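Local coordinates for aerobactin synthase IucA (Klebsiella pneumoniae subsp. pneumoniae, PDB 5JM8), which probably joins citrate to acetylated hydroxylysine in an ATP-dependent condensation during biosynthesis of the siderophore aerobactin, at residues 116-121 and 154-159; 123-128 and 144-149; 261-266 and 363-368. One frame throughout, in Å; residues are numbered along the deposited sequence.

Contact 1 of 3, residues 116-121 and 154-159; sequences AHTQQA and APKSHE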
loop_
_atom_site.group_PDB
_atom_site.type_symbol
_atom_site.label_atom_id
_atom_site.label_comp_id
_atom_site.label_asym_id
_atom_site.label_seq_id
_atom_site.Cartn_x
_atom_site.Cartn_y
_atom_site.Cartn_z
ATOM N N ALA A 116 -14.978 35.019 -10.636
ATOM C CA ALA A 116 -14.471 34.470 -11.889
ATOM C C ALA A 116 -13.455 33.357 -11.650
ATOM O O ALA A 116 -13.487 32.322 -12.319
ATOM C CB ALA A 116 -13.849 35.566 -12.724
ATOM N N HIS A 117 -12.551 33.582 -10.703
ATOM C CA HIS A 117 -11.534 32.597 -10.356
ATOM C C HIS A 117 -12.179 31.301 -9.885
ATOM O O HIS A 117 -11.699 30.210 -10.191
ATOM C CB HIS A 117 -10.609 33.144 -9.270
ATOM C CG HIS A 117 -9.861 34.374 -9.680
ATOM N ND1 HIS A 117 -9.346 35.270 -8.768
ATOM C CD2 HIS A 117 -9.551 34.861 -10.904
ATOM C CE1 HIS A 117 -8.743 36.252 -9.414
ATOM N NE2 HIS A 117 -8.855 36.029 -10.711
ATOM N N THR A 118 -13.265 31.434 -9.132
ATOM C CA THR A 118 -14.007 30.284 -8.637
ATOM C C THR A 118 -14.585 29.477 -9.794
ATOM O O THR A 118 -14.504 28.251 -9.803
ATOM C CB THR A 118 -15.152 30.710 -7.701
ATOM O OG1 THR A 118 -14.614 31.392 -6.563
ATOM C CG2 THR A 118 -15.949 29.499 -7.228
ATOM N N GLN A 119 -15.169 30.171 -10.764
ATOM C CA GLN A 119 -15.774 29.505 -11.912
ATOM C C GLN A 119 -14.716 28.737 -12.690
ATOM O O GLN A 119 -14.965 27.627 -13.155
ATOM C CB GLN A 119 -16.474 30.521 -12.821
ATOM C CG GLN A 119 -17.197 29.901 -14.015
ATOM C CD GLN A 119 -18.371 29.031 -13.602
ATOM O OE1 GLN A 119 -19.298 29.493 -12.936
ATOM N NE2 GLN A 119 -18.334 27.764 -13.994
ATOM N N GLN A 120 -13.534 29.333 -12.822
ATOM C CA GLN A 120 -12.414 28.676 -13.486
ATOM C C GLN A 120 -12.090 27.364 -12.790
ATOM O O GLN A 120 -12.003 26.315 -13.430
ATOM C CB GLN A 120 -11.175 29.578 -13.495
ATOM C CG GLN A 120 -11.267 30.779 -14.423
ATOM C CD GLN A 120 -10.052 31.687 -14.324
ATOM O OE1 GLN A 120 -9.319 31.659 -13.334
ATOM N NE2 GLN A 120 -9.832 32.495 -15.355
ATOM N N ALA A 121 -11.919 27.434 -11.475
ATOM C CA ALA A 121 -11.572 26.267 -10.678
ATOM C C ALA A 121 -12.628 25.177 -10.814
ATOM O O ALA A 121 -12.301 24.001 -10.954
ATOM C CB ALA A 121 -11.401 26.658 -9.223
ATOM N N ALA A 154 -15.434 38.251 -1.132
ATOM C CA ALA A 154 -14.402 37.882 -2.095
ATOM C C ALA A 154 -13.431 36.867 -1.494
ATOM O O ALA A 154 -12.265 37.183 -1.259
ATOM C CB ALA A 154 -13.654 39.118 -2.556
ATOM N N PRO A 155 -13.911 35.638 -1.247
ATOM C CA PRO A 155 -13.096 34.592 -0.615
ATOM C C PRO A 155 -11.943 34.086 -1.484
ATOM O O PRO A 155 -11.037 33.440 -0.955
ATOM C CB PRO A 155 -14.107 33.470 -0.365
ATOM C CG PRO A 155 -15.177 33.688 -1.369
ATOM C CD PRO A 155 -15.274 35.168 -1.548
ATOM N N LYS A 156 -11.975 34.375 -2.783
ATOM C CA LYS A 156 -10.947 33.896 -3.708
ATOM C C LYS A 156 -10.224 35.041 -4.409
ATOM O O LYS A 156 -9.925 34.961 -5.598
ATOM C CB LYS A 156 -11.564 32.959 -4.752
ATOM C CG LYS A 156 -12.190 31.700 -4.168
ATOM C CD LYS A 156 -11.145 30.813 -3.500
ATOM C CE LYS A 156 -11.755 29.523 -2.985
ATOM N NZ LYS A 156 -10.768 28.694 -2.245
ATOM N N SER A 157 -9.960 36.110 -3.669
ATOM C CA SER A 157 -9.062 37.155 -4.139
ATOM C C SER A 157 -7.628 36.665 -3.943
ATOM O O SER A 157 -7.262 36.244 -2.846
ATOM C CB SER A 157 -9.320 38.469 -3.391
ATOM O OG SER A 157 -8.237 39.372 -3.534
ATOM N N HIS A 158 -6.829 36.703 -5.009
ATOM C CA HIS A 158 -5.483 36.120 -5.008
ATOM C C HIS A 158 -4.346 37.144 -5.029
ATOM O O HIS A 158 -3.180 36.753 -5.043
ATOM C CB HIS A 158 -5.296 35.210 -6.225
ATOM C CG HIS A 158 -6.397 34.224 -6.434
ATOM N ND1 HIS A 158 -7.023 33.567 -5.392
ATOM C CD2 HIS A 158 -6.977 33.765 -7.565
ATOM C CE1 HIS A 158 -7.941 32.756 -5.877
ATOM N NE2 HIS A 158 -7.937 32.857 -7.196
ATOM N N GLU A 159 -4.685 38.432 -5.060
ATOM C CA GLU A 159 -3.716 39.501 -5.329
ATOM C C GLU A 159 -2.396 39.338 -4.564
ATOM O O GLU A 159 -2.407 39.149 -3.347
ATOM C CB GLU A 159 -4.335 40.859 -4.987
#

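Contact 2 of 3, residues 123-128 and 144-149; sequences DARHDW and ALLVGH. With ATP (adenosine-5'-triphosphate), chain I.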
loop_
_atom_site.group_PDB
_atom_site.type_symbol
_atom_site.label_atom_id
_atom_site.label_comp_id
_atom_site.label_asym_id
_atom_site.label_seq_id
_atom_site.Cartn_x
_atom_site.Cartn_y
_atom_site.Cartn_z
ATOM N N ASP A 123 -14.597 24.652 -13.295
ATOM C CA ASP A 123 -14.498 24.079 -14.634
ATOM C C ASP A 123 -13.229 23.246 -14.798
ATOM O O ASP A 123 -13.134 22.424 -15.708
ATOM C CB ASP A 123 -14.528 25.182 -15.695
ATOM C CG ASP A 123 -15.885 25.859 -15.803
ATOM O OD1 ASP A 123 -16.911 25.212 -15.501
ATOM O OD2 ASP A 123 -15.925 27.044 -16.198
ATOM N N ALA A 124 -12.257 23.469 -13.919
ATOM C CA ALA A 124 -10.985 22.755 -13.979
ATOM C C ALA A 124 -11.003 21.464 -13.160
ATOM O O ALA A 124 -10.253 20.531 -13.450
ATOM C CB ALA A 124 -9.860 23.657 -13.496
ATOM N N ARG A 125 -11.852 21.420 -12.135
ATOM C CA ARG A 125 -11.878 20.297 -11.198
ATOM C C ARG A 125 -13.024 19.328 -11.482
ATOM O O ARG A 125 -14.016 19.296 -10.753
ATOM C CB ARG A 125 -11.988 20.814 -9.761
ATOM C CG ARG A 125 -10.777 21.615 -9.286
ATOM C CD ARG A 125 -9.526 20.751 -9.157
ATOM N NE ARG A 125 -9.733 19.630 -8.244
ATOM C CZ ARG A 125 -9.598 19.700 -6.923
ATOM N NH1 ARG A 125 -9.254 20.841 -6.337
ATOM N NH2 ARG A 125 -9.812 18.624 -6.183
ATOM N N HIS A 126 -12.876 18.528 -12.531
ATOM C CA HIS A 126 -13.890 17.543 -12.890
ATOM C C HIS A 126 -13.811 16.326 -11.980
ATOM O O HIS A 126 -14.665 15.442 -12.030
ATOM C CB HIS A 126 -13.734 17.119 -14.349
ATOM C CG HIS A 126 -13.987 18.223 -15.326
ATOM N ND1 HIS A 126 -15.198 18.387 -15.966
ATOM C CD2 HIS A 126 -13.187 19.219 -15.772
ATOM C CE1 HIS A 126 -15.130 19.437 -16.765
ATOM N NE2 HIS A 126 -13.920 19.959 -16.667
ATOM N N ASP A 127 -12.774 16.287 -11.151
ATOM C CA ASP A 127 -12.611 15.224 -10.172
ATOM C C ASP A 127 -13.434 15.474 -8.913
ATOM O O ASP A 127 -13.574 14.581 -8.078
ATOM C CB ASP A 127 -11.136 15.074 -9.789
ATOM C CG ASP A 127 -10.532 16.370 -9.278
ATOM O OD1 ASP A 127 -10.836 17.432 -9.856
ATOM O OD2 ASP A 127 -9.756 16.330 -8.298
ATOM N N TRP A 128 -13.984 16.680 -8.779
ATOM C CA TRP A 128 -14.567 17.095 -7.508
ATOM C C TRP A 128 -15.764 16.236 -7.111
ATOM O O TRP A 128 -15.831 15.750 -5.984
ATOM C CB TRP A 128 -14.983 18.567 -7.549
ATOM C CG TRP A 128 -15.264 19.108 -6.179
ATOM C CD1 TRP A 128 -14.400 19.797 -5.375
ATOM C CD2 TRP A 128 -16.486 18.980 -5.439
ATOM N NE1 TRP A 128 -15.012 20.111 -4.185
ATOM C CE2 TRP A 128 -16.293 19.621 -4.200
ATOM C CE3 TRP A 128 -17.723 18.388 -5.707
ATOM C CZ2 TRP A 128 -17.291 19.688 -3.231
ATOM C CZ3 TRP A 128 -18.715 18.457 -4.745
ATOM C CH2 TRP A 128 -18.492 19.100 -3.523
ATOM N N ALA A 144 -10.052 20.530 -1.528
ATOM C CA ALA A 144 -11.405 20.325 -2.036
ATOM C C ALA A 144 -12.295 21.545 -1.822
ATOM O O ALA A 144 -13.461 21.543 -2.217
ATOM C CB ALA A 144 -12.028 19.101 -1.380
ATOM N N LEU A 145 -11.748 22.584 -1.195
ATOM C CA LEU A 145 -12.498 23.817 -0.980
ATOM C C LEU A 145 -12.370 24.754 -2.181
ATOM O O LEU A 145 -11.311 25.337 -2.416
ATOM C CB LEU A 145 -12.020 24.522 0.294
ATOM C CG LEU A 145 -12.752 25.814 0.680
ATOM C CD1 LEU A 145 -14.192 25.527 1.065
ATOM C CD2 LEU A 145 -12.026 26.532 1.805
ATOM N N LEU A 146 -13.460 24.895 -2.930
ATOM C CA LEU A 146 -13.482 25.738 -4.123
ATOM C C LEU A 146 -14.306 27.003 -3.908
ATOM O O LEU A 146 -14.158 27.974 -4.645
ATOM C CB LEU A 146 -14.038 24.961 -5.320
ATOM C CG LEU A 146 -13.266 23.717 -5.764
ATOM C CD1 LEU A 146 -13.891 23.164 -7.035
ATOM C CD2 LEU A 146 -11.780 24.013 -5.970
ATOM N N VAL A 147 -15.180 26.987 -2.908
ATOM C CA VAL A 147 -16.019 28.143 -2.612
ATOM C C VAL A 147 -15.279 29.132 -1.722
ATOM O O VAL A 147 -15.429 30.343 -1.868
ATOM C CB VAL A 147 -17.332 27.731 -1.918
ATOM C CG1 VAL A 147 -18.129 28.962 -1.505
ATOM C CG2 VAL A 147 -18.160 26.845 -2.833
ATOM N N GLY A 148 -14.487 28.606 -0.795
ATOM C CA GLY A 148 -13.751 29.439 0.138
ATOM C C GLY A 148 -14.607 29.784 1.339
ATOM O O GLY A 148 -15.484 29.013 1.721
ATOM N N HIS A 149 -14.354 30.947 1.933
ATOM C CA HIS A 149 -15.119 31.406 3.089
ATOM C C HIS A 149 -16.568 31.679 2.698
ATOM O O HIS A 149 -16.841 32.484 1.807
ATOM C CB HIS A 149 -14.489 32.662 3.685
ATOM C CG HIS A 149 -14.874 32.913 5.109
ATOM N ND1 HIS A 149 -16.184 33.001 5.523
ATOM C CD2 HIS A 149 -14.116 33.097 6.216
ATOM C CE1 HIS A 149 -16.220 33.225 6.825
ATOM N NE2 HIS A 149 -14.977 33.287 7.269
HETATM P PG ATP I . -2.903 27.912 8.694
HETATM O O1G ATP I . -2.045 27.216 7.668
HETATM O O2G ATP I . -4.078 27.085 9.159
HETATM O O3G ATP I . -2.123 28.529 9.830
HETATM P PB ATP I . -3.755 30.669 8.336
HETATM O O1B ATP I . -3.633 31.526 7.102
HETATM O O2B ATP I . -2.880 30.958 9.535
HETATM O O3B ATP I . -3.611 29.120 7.881
HETATM P PA ATP I . -6.212 31.979 9.011
HETATM O O1A ATP I . -5.307 33.148 9.310
HETATM O O2A ATP I . -7.305 31.609 9.983
HETATM O O3A ATP I . -5.300 30.667 8.803
HETATM O "O5'" ATP I . -6.899 32.160 7.570
HETATM C "C5'" ATP I . -7.769 31.130 7.115
HETATM C "C4'" ATP I . -7.748 30.998 5.599
HETATM O "O4'" ATP I . -8.691 29.990 5.228
HETATM C "C3'" ATP I . -8.142 32.278 4.877
HETATM O "O3'" ATP I . -7.171 32.577 3.865
HETATM C "C2'" ATP I . -9.504 32.004 4.268
HETATM O "O2'" ATP I . -9.603 32.504 2.936
HETATM C "C1'" ATP I . -9.630 30.490 4.275
HETATM N N9 ATP I . -10.992 30.052 4.655
HETATM C C8 ATP I . -11.788 29.304 3.874
HETATM N N7 ATP I . -12.973 29.062 4.487
HETATM C C5 ATP I . -12.936 29.664 5.688
HETATM C C6 ATP I . -13.860 29.797 6.833
HETATM N N6 ATP I . -15.079 29.210 6.779
HETATM N N1 ATP I . -13.440 30.512 7.902
HETATM C C2 ATP I . -12.224 31.090 7.943
HETATM N N3 ATP I . -11.339 31.005 6.934
HETATM C C4 ATP I . -11.628 30.320 5.798
#

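Contact 3 of 3, residues 261-266 and 363-368; sequences PTTSSR and VLVSLT. With ATP (adenosine-5'-triphosphate), chain I.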
loop_
_atom_site.group_PDB
_atom_site.type_symbol
_atom_site.label_atom_id
_atom_site.label_comp_id
_atom_site.label_asym_id
_atom_site.label_seq_id
_atom_site.Cartn_x
_atom_site.Cartn_y
_atom_site.Cartn_z
ATOM N N PRO A 261 -0.169 22.830 -1.470
ATOM C CA PRO A 261 -0.761 23.959 -0.744
ATOM C C PRO A 261 -2.106 23.581 -0.131
ATOM O O PRO A 261 -2.936 22.977 -0.808
ATOM C CB PRO A 261 -0.921 25.040 -1.823
ATOM C CG PRO A 261 -0.812 24.327 -3.129
ATOM C CD PRO A 261 0.087 23.158 -2.884
ATOM N N THR A 262 -2.307 23.918 1.139
ATOM C CA THR A 262 -3.537 23.569 1.839
ATOM C C THR A 262 -4.554 24.700 1.726
ATOM O O THR A 262 -4.338 25.661 0.988
ATOM C CB THR A 262 -3.269 23.260 3.326
ATOM O OG1 THR A 262 -2.840 24.449 4.002
ATOM C CG2 THR A 262 -2.200 22.187 3.458
ATOM N N THR A 263 -5.661 24.575 2.453
ATOM C CA THR A 263 -6.736 25.565 2.423
ATOM C C THR A 263 -6.237 27.001 2.607
ATOM O O THR A 263 -6.827 27.941 2.072
ATOM C CB THR A 263 -7.789 25.275 3.516
ATOM O OG1 THR A 263 -7.133 24.863 4.721
ATOM C CG2 THR A 263 -8.748 24.182 3.066
ATOM N N SER A 264 -5.149 27.162 3.355
ATOM C CA SER A 264 -4.617 28.484 3.676
ATOM C C SER A 264 -3.534 28.927 2.697
ATOM O O SER A 264 -2.961 30.008 2.847
ATOM C CB SER A 264 -4.051 28.493 5.095
ATOM O OG SER A 264 -3.115 27.447 5.270
ATOM N N SER A 265 -3.250 28.077 1.713
ATOM C CA SER A 265 -2.279 28.362 0.652
ATOM C C SER A 265 -0.836 28.479 1.157
ATOM O O SER A 265 0.061 27.833 0.615
ATOM C CB SER A 265 -2.657 29.642 -0.100
ATOM O OG SER A 265 -3.929 29.521 -0.714
ATOM N N ARG A 266 -0.604 29.299 2.178
ATOM C CA ARG A 266 0.757 29.519 2.665
ATOM C C ARG A 266 1.271 28.336 3.468
ATOM O O ARG A 266 2.473 28.228 3.714
ATOM C CB ARG A 266 0.837 30.791 3.512
ATOM C CG ARG A 266 -0.022 30.809 4.770
ATOM C CD ARG A 266 0.408 31.971 5.655
ATOM N NE ARG A 266 -0.545 32.293 6.713
ATOM C CZ ARG A 266 -0.385 33.297 7.570
ATOM N NH1 ARG A 266 -1.295 33.530 8.505
ATOM N NH2 ARG A 266 0.689 34.073 7.495
ATOM N N VAL A 363 -10.268 18.646 7.128
ATOM C CA VAL A 363 -10.580 19.987 7.596
ATOM C C VAL A 363 -12.083 20.209 7.429
ATOM O O VAL A 363 -12.662 19.882 6.393
ATOM C CB VAL A 363 -9.778 21.065 6.840
ATOM C CG1 VAL A 363 -10.156 21.088 5.361
ATOM C CG2 VAL A 363 -9.983 22.426 7.484
ATOM N N LEU A 364 -12.710 20.754 8.466
ATOM C CA LEU A 364 -14.165 20.843 8.531
ATOM C C LEU A 364 -14.757 21.674 7.393
ATOM O O LEU A 364 -15.822 21.345 6.867
ATOM C CB LEU A 364 -14.582 21.433 9.882
ATOM C CG LEU A 364 -16.077 21.617 10.155
ATOM C CD1 LEU A 364 -16.806 20.286 10.124
ATOM C CD2 LEU A 364 -16.290 22.322 11.491
ATOM N N VAL A 365 -14.057 22.739 7.009
ATOM C CA VAL A 365 -14.585 23.712 6.057
ATOM C C VAL A 365 -14.867 23.100 4.683
ATOM O O VAL A 365 -15.751 23.557 3.959
ATOM C CB VAL A 365 -13.613 24.903 5.889
ATOM C CG1 VAL A 365 -12.301 24.454 5.262
ATOM C CG2 VAL A 365 -14.252 26.001 5.058
ATOM N N SER A 366 -14.114 22.067 4.328
ATOM C CA SER A 366 -14.291 21.410 3.040
ATOM C C SER A 366 -15.533 20.521 3.048
ATOM O O SER A 366 -16.148 20.287 2.007
ATOM C CB SER A 366 -13.052 20.584 2.690
ATOM O OG SER A 366 -11.900 21.405 2.632
ATOM N N LEU A 367 -15.903 20.039 4.231
ATOM C CA LEU A 367 -17.025 19.119 4.362
ATOM C C LEU A 367 -18.345 19.873 4.314
ATOM O O LEU A 367 -19.279 19.478 3.619
ATOM C CB LEU A 367 -16.921 18.327 5.668
ATOM C CG LEU A 367 -15.675 17.460 5.837
ATOM C CD1 LEU A 367 -15.598 16.922 7.252
ATOM C CD2 LEU A 367 -15.673 16.319 4.831
ATOM N N THR A 368 -18.409 20.967 5.061
ATOM C CA THR A 368 -19.617 21.776 5.143
ATOM C C THR A 368 -19.911 22.516 3.843
ATOM O O THR A 368 -21.071 22.787 3.532
ATOM C CB THR A 368 -19.505 22.813 6.253
ATOM O OG1 THR A 368 -18.429 23.704 5.943
ATOM C CG2 THR A 368 -19.246 22.143 7.592
HETATM P PG ATP I . -2.903 27.912 8.694
HETATM O O1G ATP I . -2.045 27.216 7.668
HETATM O O2G ATP I . -4.078 27.085 9.159
HETATM O O3G ATP I . -2.123 28.529 9.830
HETATM P PB ATP I . -3.755 30.669 8.336
HETATM O O1B ATP I . -3.633 31.526 7.102
HETATM O O2B ATP I . -2.880 30.958 9.535
HETATM O O3B ATP I . -3.611 29.120 7.881
HETATM P PA ATP I . -6.212 31.979 9.011
HETATM O O1A ATP I . -5.307 33.148 9.310
HETATM O O2A ATP I . -7.305 31.609 9.983
HETATM O O3A ATP I . -5.300 30.667 8.803
HETATM O "O5'" ATP I . -6.899 32.160 7.570
HETATM C "C5'" ATP I . -7.769 31.130 7.115
HETATM C "C4'" ATP I . -7.748 30.998 5.599
HETATM O "O4'" ATP I . -8.691 29.990 5.228
HETATM C "C3'" ATP I . -8.142 32.278 4.877
HETATM O "O3'" ATP I . -7.171 32.577 3.865
HETATM C "C2'" ATP I . -9.504 32.004 4.268
HETATM O "O2'" ATP I . -9.603 32.504 2.936
HETATM C "C1'" ATP I . -9.630 30.490 4.275
HETATM N N9 ATP I . -10.992 30.052 4.655
HETATM C C8 ATP I . -11.788 29.304 3.874
HETATM N N7 ATP I . -12.973 29.062 4.487
HETATM C C5 ATP I . -12.936 29.664 5.688
HETATM C C6 ATP I . -13.860 29.797 6.833
HETATM N N6 ATP I . -15.079 29.210 6.779
HETATM N N1 ATP I . -13.440 30.512 7.902
HETATM C C2 ATP I . -12.224 31.090 7.943
HETATM N N3 ATP I . -11.339 31.005 6.934
HETATM C C4 ATP I . -11.628 30.320 5.798
#

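Contact 1 of 3, residues 116-121 and 154-159
His117, on the helix 101-124, holds the loop 154-159 through the carbonyl of Lys156. The bond from its ND1 to Lys156 O is 3.2 Å long and straight, with an N-H...O angle of 171°. The oxygen lies at the edge of the imidazole, close to the ring plane, and the donor sits nearly on the extension of the C=O bond; this in-plane bond helps fix the rotation of the His117 ring. The ring of His158 lies nearly parallel to it, with planes 17° apart, but is displaced within its plane, leaving little ring-on-ring overlap and centroids 4.4 Å apart. The closest atoms of the two rings are His117 ND1 and His158 CD2, 3.1 Å apart. The same Lys156 O also stands 3.0 Å above a face of the His158 ring, toward its rim. Lys156 CG lies 3.4 Å from Thr118 OG1, a hydroxyl bonded to Ser114 O of the preceding helical turn. Beyond CG the chain bends at chi2 (-64°), which leads NZ away from the helix to a weak bond with Leu145 O. A helix side chain thus hydrogen-bonds a loop carbonyl, and the loop runs beside the ATP pocket of this IucA/IucC-family synthetase.

Contact 2 of 3, residues 123-128 and 144-149
Ala144 O is gripped twice: by the indole NE1 of Trp128 and by the side-chain amide NE2 of Gln369. The Trp128 NE1 to Ala144 O bond is 2.9 Å, with an N-H...O angle of 168°. The oxygen is only 1° out of the indole plane and is met on a lone pair in the carbonyl plane, a geometry that restrains the tilt of the indole. Trp128 closes a type I beta turn, Arg125 to Trp128, that follows the end of helix 101-124; its CG is anti to the backbone N (chi1 -166°), which swings the indole toward the loop 144-149. There Leu146 CD1 lies 3.8 Å from Trp128 CD1 and also packs against CB and CG of Arg125. The Arg125 guanidinium grips Asp127 side-on within the turn, NE reaching OD1 at 2.9 Å and NH2 reaching OD2 at 3.1 Å, while its NH1 bonds to the carbonyls of Asp172 and Gln143. Past the turn contact, the loop runs to the nucleotide. Leu145 CD2 touches ATP C8 at 3.5 Å, and the adenine lies over one face of the His149 imidazole, with ATP C6 3.4 Å above that ring plane.

Contact 3 of 3, residues 261-266 and 363-368
Thr263 meets the segment 363-368 with its methyl. From CB the side chain forks: a chi1 of 40° turns OG1 over the backbone and puts CG2 trans to the carbonyl carbon, pointing across the contact. The hydroxyl OG1 is bonded to Glu142 OE1 and to the NE2 of Gln429, a residue of the magnesium site. The methyl CG2 meets Val363 CG1 tip to tip at 4.1 Å and Val365 CG1 at 4.2 Å, with Ser366 OG equally near CG2 at 4.2 Å; that serine hydroxyl is bonded to Ala141 O. The two valine contacts are apolar and loose, and 89 Å² is buried in all. Thr263 belongs to a type I beta turn, Thr262 to Ser265, in the connection between antiparallel strands 258-261 and 267-269, a phosphate-binding hairpin loop in this ATP complex. One residue on, Ser264 OG donates to ATP O1G over 2.6 Å. Arg266, extended from CG to NE, presents its guanidinium edge to the beta phosphate: NE bonds to ATP O1B at 3.2 Å, and NH1 to ATP O2B at 3.2 Å. Val365 CG2, the other branch, lies obliquely off the N7/N6 rim of the adenine, 3.4 Å from ATP N7.

From the N terminus, helix 101-124 supplies the first segment of contact 1, and its last turn, with the residues just beyond it, supplies that of contact 2. The chain then passes through the helix 138-142 and returns: 144-149 closes contact 2, and 154-159 closes contact 1 around it, making the smaller loop an inner one. The two touch, Pro155 CG lying 3.4 Å from Val147 O. Contact 3 follows in series, joining the loop between strands 258-261 and 267-269 to the end of strand 360-363 and helix 364-368 across 96 residues. Leu145 bridges contacts 2 and 3 by packing on Val365, Ser366 and Thr263, and both reach ATP, the adenine lying between His149 and Val365.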